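Long-range contacts in transmembrane protease (Mus musculus, PDB 2E7V), which probably cleaves peptide bonds as a membrane-bound serine protease, of which the fragment described here is the non-catalytic SEA domain: residues A39-D43 against F54-H58; Q12-Y18 against K64-V70; E44-L50 against I92-R98. All blocks are in the same frame, centred on the assembly; numbering follows the deposited sequence.

Contact 1: A39-D43 against F54-H58; sequences AMITD and FIRTH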
loop_
_atom_site.group_PDB
_atom_site.type_symbol
_atom_site.label_atom_id
_atom_site.label_comp_id
_atom_site.label_asym_id
_atom_site.label_seq_id
_atom_site.Cartn_x
_atom_site.Cartn_y
_atom_site.Cartn_z
ATOM N N ALA A 39 1.000 7.988 -0.842
ATOM C CA ALA A 39 0.554 8.727 -2.014
ATOM C C ALA A 39 -0.044 7.782 -3.045
ATOM O O ALA A 39 -1.052 8.098 -3.677
ATOM C CB ALA A 39 1.725 9.476 -2.629
ATOM N N MET A 40 0.589 6.629 -3.218
ATOM C CA MET A 40 0.137 5.629 -4.176
ATOM C C MET A 40 -1.245 5.114 -3.811
ATOM O O MET A 40 -2.143 5.057 -4.656
ATOM C CB MET A 40 1.139 4.467 -4.250
ATOM C CG MET A 40 2.467 4.847 -4.930
ATOM S SD MET A 40 3.633 3.484 -5.077
ATOM C CE MET A 40 2.735 2.447 -6.225
ATOM N N ILE A 41 -1.416 4.727 -2.555
ATOM C CA ILE A 41 -2.700 4.216 -2.089
ATOM C C ILE A 41 -3.765 5.305 -2.209
ATOM O O ILE A 41 -4.883 5.044 -2.677
ATOM C CB ILE A 41 -2.594 3.714 -0.625
ATOM C CG1 ILE A 41 -1.752 2.434 -0.587
ATOM C CG2 ILE A 41 -3.984 3.448 -0.047
ATOM C CD1 ILE A 41 -1.351 1.999 0.822
ATOM N N THR A 42 -3.415 6.524 -1.817
ATOM C CA THR A 42 -4.356 7.646 -1.891
ATOM C C THR A 42 -4.802 7.885 -3.336
ATOM O O THR A 42 -5.995 8.041 -3.602
ATOM C CB THR A 42 -3.732 8.944 -1.320
ATOM O OG1 THR A 42 -3.386 8.740 0.060
ATOM C CG2 THR A 42 -4.719 10.116 -1.418
ATOM N N ASP A 43 -3.847 7.912 -4.265
ATOM C CA ASP A 43 -4.166 8.120 -5.679
ATOM C C ASP A 43 -5.107 7.028 -6.221
ATOM O O ASP A 43 -6.034 7.324 -6.974
ATOM C CB ASP A 43 -2.893 8.131 -6.527
ATOM C CG ASP A 43 -2.081 9.405 -6.361
ATOM O OD1 ASP A 43 -0.884 9.385 -6.716
ATOM O OD2 ASP A 43 -2.632 10.425 -5.894
ATOM N N PHE A 54 -13.209 7.085 0.872
ATOM C CA PHE A 54 -11.836 7.053 1.379
ATOM C C PHE A 54 -11.457 8.379 2.049
ATOM O O PHE A 54 -11.623 9.442 1.459
ATOM C CB PHE A 54 -10.864 6.735 0.231
ATOM C CG PHE A 54 -9.401 6.807 0.614
ATOM C CD1 PHE A 54 -8.670 7.977 0.412
ATOM C CD2 PHE A 54 -8.758 5.709 1.180
ATOM C CE1 PHE A 54 -7.316 8.056 0.767
ATOM C CE2 PHE A 54 -7.403 5.779 1.538
ATOM C CZ PHE A 54 -6.685 6.957 1.332
ATOM N N ILE A 55 -10.968 8.315 3.284
ATOM C CA ILE A 55 -10.575 9.525 4.000
ATOM C C ILE A 55 -9.075 9.741 3.935
ATOM O O ILE A 55 -8.623 10.773 3.447
ATOM C CB ILE A 55 -11.015 9.493 5.483
ATOM C CG1 ILE A 55 -12.542 9.456 5.561
ATOM C CG2 ILE A 55 -10.502 10.758 6.209
ATOM C CD1 ILE A 55 -13.082 9.405 6.965
ATOM N N ARG A 56 -8.304 8.772 4.425
ATOM C CA ARG A 56 -6.851 8.880 4.386
ATOM C C ARG A 56 -6.178 7.572 4.790
ATOM O O ARG A 56 -6.804 6.672 5.369
ATOM C CB ARG A 56 -6.369 10.002 5.308
ATOM C CG ARG A 56 -6.701 9.759 6.762
ATOM C CD ARG A 56 -6.204 10.868 7.672
ATOM N NE ARG A 56 -7.046 10.912 8.858
ATOM C CZ ARG A 56 -8.168 11.616 8.948
ATOM N NH1 ARG A 56 -8.571 12.349 7.923
ATOM N NH2 ARG A 56 -8.898 11.566 10.052
ATOM N N THR A 57 -4.891 7.479 4.487
ATOM C CA THR A 57 -4.118 6.288 4.801
ATOM C C THR A 57 -2.768 6.641 5.410
ATOM O O THR A 57 -2.285 7.774 5.303
ATOM C CB THR A 57 -3.879 5.452 3.535
ATOM O OG1 THR A 57 -3.290 4.194 3.885
ATOM C CG2 THR A 57 -2.948 6.191 2.578
ATOM N N HIS A 58 -2.160 5.661 6.061
ATOM C CA HIS A 58 -0.860 5.887 6.655
ATOM C C HIS A 58 -0.159 4.595 7.004
ATOM O O HIS A 58 -0.777 3.622 7.459
ATOM C CB HIS A 58 -0.979 6.786 7.893
ATOM C CG HIS A 58 -1.528 6.104 9.107
ATOM N ND1 HIS A 58 -0.736 5.742 10.175
ATOM C CD2 HIS A 58 -2.795 5.766 9.448
ATOM C CE1 HIS A 58 -1.491 5.215 11.123
ATOM N NE2 HIS A 58 -2.744 5.217 10.709
HETATM O O HOH W 1 -4.002 9.658 2.662
#

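Contact 2: Q12-Y18 against K64-V70; sequences QILNVEY and KEGTGVV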
loop_
_atom_site.group_PDB
_atom_site.type_symbol
_atom_site.label_atom_id
_atom_site.label_comp_id
_atom_site.label_asym_id
_atom_site.label_seq_id
_atom_site.Cartn_x
_atom_site.Cartn_y
_atom_site.Cartn_z
ATOM N N GLN A 12 3.581 -6.233 0.660
ATOM C CA GLN A 12 4.963 -6.511 0.301
ATOM C C GLN A 12 5.413 -5.277 -0.497
ATOM O O GLN A 12 4.751 -4.881 -1.456
ATOM C CB GLN A 12 5.046 -7.762 -0.579
ATOM C CG GLN A 12 4.853 -9.078 0.168
ATOM C CD GLN A 12 3.564 -9.788 -0.203
ATOM O OE1 GLN A 12 2.528 -9.616 0.448
ATOM N NE2 GLN A 12 3.618 -10.588 -1.263
ATOM N N ILE A 13 6.523 -4.660 -0.106
ATOM C CA ILE A 13 7.005 -3.479 -0.814
ATOM C C ILE A 13 8.077 -3.943 -1.788
ATOM O O ILE A 13 9.241 -4.111 -1.430
ATOM C CB ILE A 13 7.566 -2.423 0.179
ATOM C CG1 ILE A 13 6.488 -2.065 1.217
ATOM C CG2 ILE A 13 7.994 -1.162 -0.573
ATOM C CD1 ILE A 13 5.132 -1.620 0.607
ATOM N N LEU A 14 7.659 -4.159 -3.031
ATOM C CA LEU A 14 8.534 -4.666 -4.075
ATOM C C LEU A 14 9.703 -3.774 -4.481
ATOM O O LEU A 14 9.612 -2.550 -4.464
ATOM C CB LEU A 14 7.699 -5.000 -5.324
ATOM C CG LEU A 14 6.406 -5.804 -5.141
ATOM C CD1 LEU A 14 5.751 -6.044 -6.502
ATOM C CD2 LEU A 14 6.710 -7.140 -4.468
ATOM N N ASN A 15 10.810 -4.421 -4.828
ATOM C CA ASN A 15 12.010 -3.751 -5.317
ATOM C C ASN A 15 12.724 -2.788 -4.362
ATOM O O ASN A 15 13.388 -1.847 -4.804
ATOM C CB ASN A 15 11.650 -3.048 -6.631
ATOM C CG ASN A 15 10.892 -3.969 -7.586
ATOM O OD1 ASN A 15 10.025 -3.534 -8.356
ATOM N ND2 ASN A 15 11.225 -5.253 -7.539
ATOM N N VAL A 16 12.584 -3.015 -3.059
ATOM C CA VAL A 16 13.258 -2.171 -2.072
ATOM C C VAL A 16 13.955 -3.062 -1.048
ATOM O O VAL A 16 13.324 -3.898 -0.398
ATOM C CB VAL A 16 12.278 -1.247 -1.314
ATOM C CG1 VAL A 16 13.050 -0.361 -0.350
ATOM C CG2 VAL A 16 11.484 -0.409 -2.283
ATOM N N GLU A 17 15.265 -2.902 -0.922
ATOM C CA GLU A 17 16.006 -3.693 0.046
ATOM C C GLU A 17 15.837 -3.038 1.403
ATOM O O GLU A 17 15.831 -1.812 1.508
ATOM C CB GLU A 17 17.493 -3.746 -0.318
ATOM C CG GLU A 17 18.349 -4.496 0.699
ATOM C CD GLU A 17 19.823 -4.555 0.306
ATOM O OE1 GLU A 17 20.645 -4.973 1.145
ATOM O OE2 GLU A 17 20.156 -4.187 -0.840
ATOM N N TYR A 18 15.681 -3.847 2.439
ATOM C CA TYR A 18 15.544 -3.309 3.782
ATOM C C TYR A 18 16.948 -2.931 4.262
ATOM O O TYR A 18 17.846 -3.764 4.266
ATOM C CB TYR A 18 14.941 -4.359 4.722
ATOM C CG TYR A 18 14.593 -3.816 6.084
ATOM C CD1 TYR A 18 13.333 -3.263 6.342
ATOM C CD2 TYR A 18 15.534 -3.812 7.109
ATOM C CE1 TYR A 18 13.026 -2.719 7.596
ATOM C CE2 TYR A 18 15.239 -3.270 8.358
ATOM C CZ TYR A 18 13.989 -2.727 8.596
ATOM O OH TYR A 18 13.713 -2.194 9.837
ATOM N N LYS A 64 10.876 -5.647 8.251
ATOM C CA LYS A 64 11.799 -6.409 7.443
ATOM C C LYS A 64 11.362 -7.868 7.441
ATOM O O LYS A 64 11.145 -8.461 8.494
ATOM C CB LYS A 64 13.210 -6.279 8.021
ATOM C CG LYS A 64 14.141 -7.432 7.693
ATOM C CD LYS A 64 15.490 -7.260 8.386
ATOM C CE LYS A 64 15.317 -6.975 9.877
ATOM N NZ LYS A 64 14.381 -7.940 10.531
ATOM N N GLU A 65 11.199 -8.426 6.250
ATOM C CA GLU A 65 10.840 -9.829 6.082
ATOM C C GLU A 65 11.851 -10.344 5.070
ATOM O O GLU A 65 11.874 -9.892 3.922
ATOM C CB GLU A 65 9.411 -9.987 5.548
ATOM C CG GLU A 65 8.339 -9.748 6.606
ATOM C CD GLU A 65 6.963 -10.240 6.189
ATOM O OE1 GLU A 65 6.035 -10.160 7.023
ATOM O OE2 GLU A 65 6.804 -10.704 5.038
ATOM N N GLY A 66 12.692 -11.282 5.499
ATOM C CA GLY A 66 13.727 -11.783 4.616
ATOM C C GLY A 66 14.684 -10.612 4.501
ATOM O O GLY A 66 15.182 -10.121 5.513
ATOM N N THR A 67 14.933 -10.153 3.280
ATOM C CA THR A 67 15.803 -9.001 3.068
ATOM C C THR A 67 14.956 -7.895 2.460
ATOM O O THR A 67 15.435 -6.781 2.237
ATOM C CB THR A 67 16.956 -9.315 2.101
ATOM O OG1 THR A 67 16.424 -9.763 0.846
ATOM C CG2 THR A 67 17.864 -10.378 2.690
ATOM N N GLY A 68 13.693 -8.224 2.194
ATOM C CA GLY A 68 12.763 -7.269 1.620
ATOM C C GLY A 68 12.006 -6.477 2.670
ATOM O O GLY A 68 12.227 -6.641 3.869
ATOM N N VAL A 69 11.095 -5.621 2.217
ATOM C CA VAL A 69 10.315 -4.780 3.114
ATOM C C VAL A 69 8.810 -5.034 3.044
ATOM O O VAL A 69 8.261 -5.318 1.978
ATOM C CB VAL A 69 10.557 -3.278 2.787
ATOM C CG1 VAL A 69 9.825 -2.391 3.799
ATOM C CG2 VAL A 69 12.055 -2.982 2.759
ATOM N N VAL A 70 8.149 -4.937 4.195
ATOM C CA VAL A 70 6.698 -5.085 4.268
ATOM C C VAL A 70 6.191 -3.872 5.021
ATOM O O VAL A 70 6.767 -3.487 6.039
ATOM C CB VAL A 70 6.255 -6.341 5.029
ATOM C CG1 VAL A 70 4.762 -6.245 5.337
ATOM C CG2 VAL A 70 6.518 -7.571 4.201
HETATM O O HOH W 2 11.396 -5.716 -0.599
#

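Contact 3: E44-L50 against I92-R98; sequences EFRGSSL and IQSVLRR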
loop_
_atom_site.group_PDB
_atom_site.type_symbol
_atom_site.label_atom_id
_atom_site.label_comp_id
_atom_site.label_asym_id
_atom_site.label_seq_id
_atom_site.Cartn_x
_atom_site.Cartn_y
_atom_site.Cartn_z
ATOM N N GLU A 44 -4.866 5.774 -5.850
ATOM C CA GLU A 44 -5.719 4.688 -6.332
ATOM C C GLU A 44 -7.168 4.847 -5.879
ATOM O O GLU A 44 -8.096 4.718 -6.679
ATOM C CB GLU A 44 -5.197 3.327 -5.858
ATOM C CG GLU A 44 -3.892 2.894 -6.495
ATOM C CD GLU A 44 -3.927 2.952 -8.008
ATOM O OE1 GLU A 44 -4.966 2.580 -8.600
ATOM O OE2 GLU A 44 -2.909 3.363 -8.607
ATOM N N PHE A 45 -7.376 5.124 -4.598
ATOM C CA PHE A 45 -8.745 5.267 -4.123
ATOM C C PHE A 45 -9.408 6.517 -4.671
ATOM O O PHE A 45 -10.615 6.517 -4.921
ATOM C CB PHE A 45 -8.801 5.255 -2.599
ATOM C CG PHE A 45 -8.539 3.902 -2.004
ATOM C CD1 PHE A 45 -7.290 3.581 -1.482
ATOM C CD2 PHE A 45 -9.541 2.938 -1.984
ATOM C CE1 PHE A 45 -7.045 2.323 -0.946
ATOM C CE2 PHE A 45 -9.306 1.673 -1.449
ATOM C CZ PHE A 45 -8.052 1.366 -0.928
ATOM N N ARG A 46 -8.624 7.575 -4.856
ATOM C CA ARG A 46 -9.154 8.820 -5.405
ATOM C C ARG A 46 -9.675 8.541 -6.809
ATOM O O ARG A 46 -10.610 9.191 -7.279
ATOM C CB ARG A 46 -8.061 9.900 -5.458
ATOM C CG ARG A 46 -7.707 10.518 -4.110
ATOM C CD ARG A 46 -8.917 11.154 -3.441
ATOM N NE ARG A 46 -8.615 11.602 -2.083
ATOM C CZ ARG A 46 -9.502 11.631 -1.090
ATOM N NH1 ARG A 46 -10.752 11.235 -1.303
ATOM N NH2 ARG A 46 -9.138 12.045 0.118
ATOM N N GLY A 47 -9.061 7.568 -7.475
ATOM C CA GLY A 47 -9.485 7.199 -8.816
ATOM C C GLY A 47 -10.258 5.892 -8.819
ATOM O O GLY A 47 -10.052 5.053 -9.693
ATOM N N SER A 48 -11.153 5.714 -7.851
ATOM C CA SER A 48 -11.941 4.484 -7.755
ATOM C C SER A 48 -13.396 4.771 -7.365
ATOM O O SER A 48 -13.777 5.923 -7.176
ATOM C CB SER A 48 -11.319 3.554 -6.708
ATOM O OG SER A 48 -11.623 4.015 -5.403
ATOM N N SER A 49 -14.195 3.711 -7.226
ATOM C CA SER A 49 -15.608 3.838 -6.853
ATOM C C SER A 49 -15.752 4.185 -5.381
ATOM O O SER A 49 -16.862 4.419 -4.883
ATOM C CB SER A 49 -16.343 2.531 -7.142
ATOM O OG SER A 49 -16.155 2.161 -8.495
ATOM N N LEU A 50 -14.615 4.216 -4.693
ATOM C CA LEU A 50 -14.557 4.540 -3.269
ATOM C C LEU A 50 -14.005 5.940 -3.042
ATOM O O LEU A 50 -13.630 6.286 -1.926
ATOM C CB LEU A 50 -13.658 3.528 -2.548
ATOM C CG LEU A 50 -14.279 2.211 -2.078
ATOM C CD1 LEU A 50 -13.190 1.216 -1.742
ATOM C CD2 LEU A 50 -15.155 2.473 -0.855
ATOM N N ILE A 92 -12.990 -2.556 -1.323
ATOM C CA ILE A 92 -11.594 -2.183 -1.129
ATOM C C ILE A 92 -10.683 -3.142 -1.873
ATOM O O ILE A 92 -9.736 -2.724 -2.545
ATOM C CB ILE A 92 -11.222 -2.166 0.382
ATOM C CG1 ILE A 92 -11.957 -1.019 1.079
ATOM C CG2 ILE A 92 -9.701 -2.010 0.547
ATOM C CD1 ILE A 92 -11.791 -0.987 2.605
ATOM N N GLN A 93 -10.980 -4.433 -1.771
ATOM C CA GLN A 93 -10.176 -5.447 -2.444
ATOM C C GLN A 93 -10.098 -5.236 -3.957
ATOM O O GLN A 93 -9.059 -5.499 -4.584
ATOM C CB GLN A 93 -10.740 -6.829 -2.133
ATOM C CG GLN A 93 -10.483 -7.289 -0.704
ATOM C CD GLN A 93 -11.251 -8.553 -0.358
ATOM O OE1 GLN A 93 -12.442 -8.665 -0.656
ATOM N NE2 GLN A 93 -10.580 -9.503 0.287
ATOM N N SER A 94 -11.180 -4.737 -4.543
ATOM C CA SER A 94 -11.184 -4.513 -5.980
ATOM C C SER A 94 -10.261 -3.369 -6.369
ATOM O O SER A 94 -9.797 -3.306 -7.508
ATOM C CB SER A 94 -12.612 -4.270 -6.484
ATOM O OG SER A 94 -13.328 -5.499 -6.551
ATOM N N VAL A 95 -9.974 -2.474 -5.426
ATOM C CA VAL A 95 -9.061 -1.372 -5.707
ATOM C C VAL A 95 -7.623 -1.832 -5.486
ATOM O O VAL A 95 -6.745 -1.585 -6.322
ATOM C CB VAL A 95 -9.356 -0.140 -4.814
ATOM C CG1 VAL A 95 -8.368 0.978 -5.123
ATOM C CG2 VAL A 95 -10.782 0.347 -5.060
ATOM N N LEU A 96 -7.382 -2.528 -4.377
ATOM C CA LEU A 96 -6.032 -3.002 -4.066
ATOM C C LEU A 96 -5.497 -3.942 -5.146
ATOM O O LEU A 96 -4.296 -3.987 -5.418
ATOM C CB LEU A 96 -6.012 -3.698 -2.694
ATOM C CG LEU A 96 -6.435 -2.823 -1.508
ATOM C CD1 LEU A 96 -6.309 -3.625 -0.234
ATOM C CD2 LEU A 96 -5.588 -1.554 -1.416
ATOM N N ARG A 97 -6.407 -4.676 -5.774
ATOM C CA ARG A 97 -6.046 -5.599 -6.829
ATOM C C ARG A 97 -5.333 -4.862 -7.963
ATOM O O ARG A 97 -4.530 -5.452 -8.683
ATOM C CB ARG A 97 -7.307 -6.292 -7.357
ATOM C CG ARG A 97 -7.064 -7.350 -8.411
ATOM C CD ARG A 97 -8.113 -8.470 -8.342
ATOM N NE ARG A 97 -9.498 -8.018 -8.526
ATOM C CZ ARG A 97 -10.233 -7.413 -7.594
ATOM N NH1 ARG A 97 -9.727 -7.175 -6.390
ATOM N NH2 ARG A 97 -11.484 -7.056 -7.859
ATOM N N ARG A 98 -5.620 -3.571 -8.117
ATOM C CA ARG A 98 -4.983 -2.786 -9.175
ATOM C C ARG A 98 -3.493 -2.561 -8.883
ATOM O O ARG A 98 -2.695 -2.325 -9.798
ATOM C CB ARG A 98 -5.694 -1.436 -9.333
ATOM C CG ARG A 98 -7.202 -1.556 -9.432
ATOM C CD ARG A 98 -7.883 -0.300 -9.973
ATOM N NE ARG A 98 -7.442 0.931 -9.326
ATOM C CZ ARG A 98 -8.110 2.081 -9.380
ATOM N NH1 ARG A 98 -9.255 2.155 -10.044
ATOM N NH2 ARG A 98 -7.621 3.165 -8.792
#

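Contact 1: A39-D43 against F54-H58
Between these two segments the contact of a helix with the edge strand of a sheet is made by two side chains from each: Ile-41 and Thr-42, Phe-54 and Thr-57. The 39-43 segment of helix 28-46 runs nearly antiparallel to 54-58 (158°), with the axes 8.2 Å apart. Ile-41, in the mt rotamer, points its CA-CB bond toward the strand and brings CG2 to 3.9 Å from Thr-57 CG2 and 4.4 Å from Phe-54 CE2. Thr-42 leaves the helix sideways; its m rotamer sets OG1 3.6 Å from Thr-57 CG2 and 4.0 Å from Phe-54 CZ, while OG1 also bonds to the carbonyl of Glu-38 one turn back. Thr-57 is t, so its methyl faces the helix and its OG1 is left to bond the carbonyl of Val-74 on the neighbouring strand. Phe-54, also t, turns its ring toward the helix, where it stacks on Phe-45. No direct hydrogen bond joins the segments. Instead a water donates to Thr-42 OG1 (2.8 Å) and accepts from Thr-57 N (3.0 Å). That amide lies just beyond a classic beta bulge, where Ile-55 and Arg-56 both face Lys-76. Such helix-on-sheet packing is the layering of an alpha/beta sandwich, the architecture of the SEA domain.

Contact 2: Q12-Y18 against K64-V70
Where a strand turns a corner, its backbone pairing can be interrupted, and here a water fills the gap. Ile-13 N donates to Val-69 O (2.8 Å, 165°), tying strand 4-14 to its antiparallel neighbour 68-78; beside it, Gln-12 and Val-70 form a non-hydrogen-bonded pair. A type II turn from Ile-13 to Val-16 then bends the chain. One water accepts from Val-69 N (2.8 Å) and donates to Ile-13 O (2.8 Å) and Val-16 O (2.7 Å), satisfying all three. The partner is a beta hairpin with a two-residue type II' turn, Gly-66 and Thr-67 at its tip, joining two neighbouring strands of the SEA-domain sheet. Its ends are bonded by Glu-65 N to Gly-68 O (3.1 Å) and, weakly, Gly-68 N to Glu-65 O (3.0 Å). Thr-67 O accepts from Tyr-18 N (3.0 Å, 172°), beyond the corner. Tyr-18 lays its ring face on Lys-64, whose CB lies 3.3 Å from the ring centroid in a CH-pi contact, while Tyr-18 OH is hydrogen-bonded to Asn-23. Val-69 packs against Ile-13 (CB to CB, 4.1 Å) and Val-16.

Contact 3: E44-L50 against I92-R98
Arg-98 reaches across an apolar interface to join the 92-98 segment to the end of helix 28-46, an example of a long basic side chain spanning a hydrophobic contact. Glu-44, in the last turn of helix 28-46, points toward 92-98: its CB touches Val-95 CG1 at 4.0 Å, and its OE1 takes a salt bridge from Arg-98 NH2 at 2.7 Å, with a weak second bond from Arg-98 NE at 3.1 Å. Phe-45 starts away from the partner, but its ring returns to it. Val-95 CG1 sits 4.0 Å from the ring centroid, over one face, in a CH-pi contact; Ile-92 CG2 meets the ring edge, 4.0 Å from Phe-45 CZ, and Leu-96 CD2 is 3.9 Å from the same CZ. Further round, Phe-54 and Phe-77 continue the aromatic cluster.

Gly-47 is the first residue to leave helical geometry. Its carbonyl O accepts from Arg-98 NH1 (3.0 Å) and NH2 (3.2 Å), so the guanidinium joins a carboxylate to a backbone carbonyl just past the helix end. Ser-48 OG donates to Phe-45 O (2.7 Å) and accepts from Leu-50 N (3.1 Å), the latter an ST turn, while Ser-48 CB lies 3.6 Å from Val-95 CG2. Leu-50 closes the apolar patch, its CD1 3.8 Å from Ile-92 CG1 and 4.2 Å from Val-95 CG2. Side chains from strands 4-14 and 68-78 border the same patch. Two helices meeting over a common sheet in this way belong to the helical layer of the alpha/beta SEA fold.

From the N terminus, strand 4-14 runs into the corner at 12-18, which contact 2 joins to 64-70, closing a loop that takes in helix 28-46 and most of strand 54-65. Contact 1 is nested inside that loop: its short connection brings the chain from the helix back along the edge strand. Contact 3 begins within the loop, immediately after 39-43, but finds its partner beyond it at 92-98, so it crosses both others. Contacts 1 and 3 touch through Phe-45 and Phe-54, their centres 10 Å apart, whereas contact 2 lies on the opposite side of the chain's centre from each. Together they join strand to strand, helix to sheet and helix to helix.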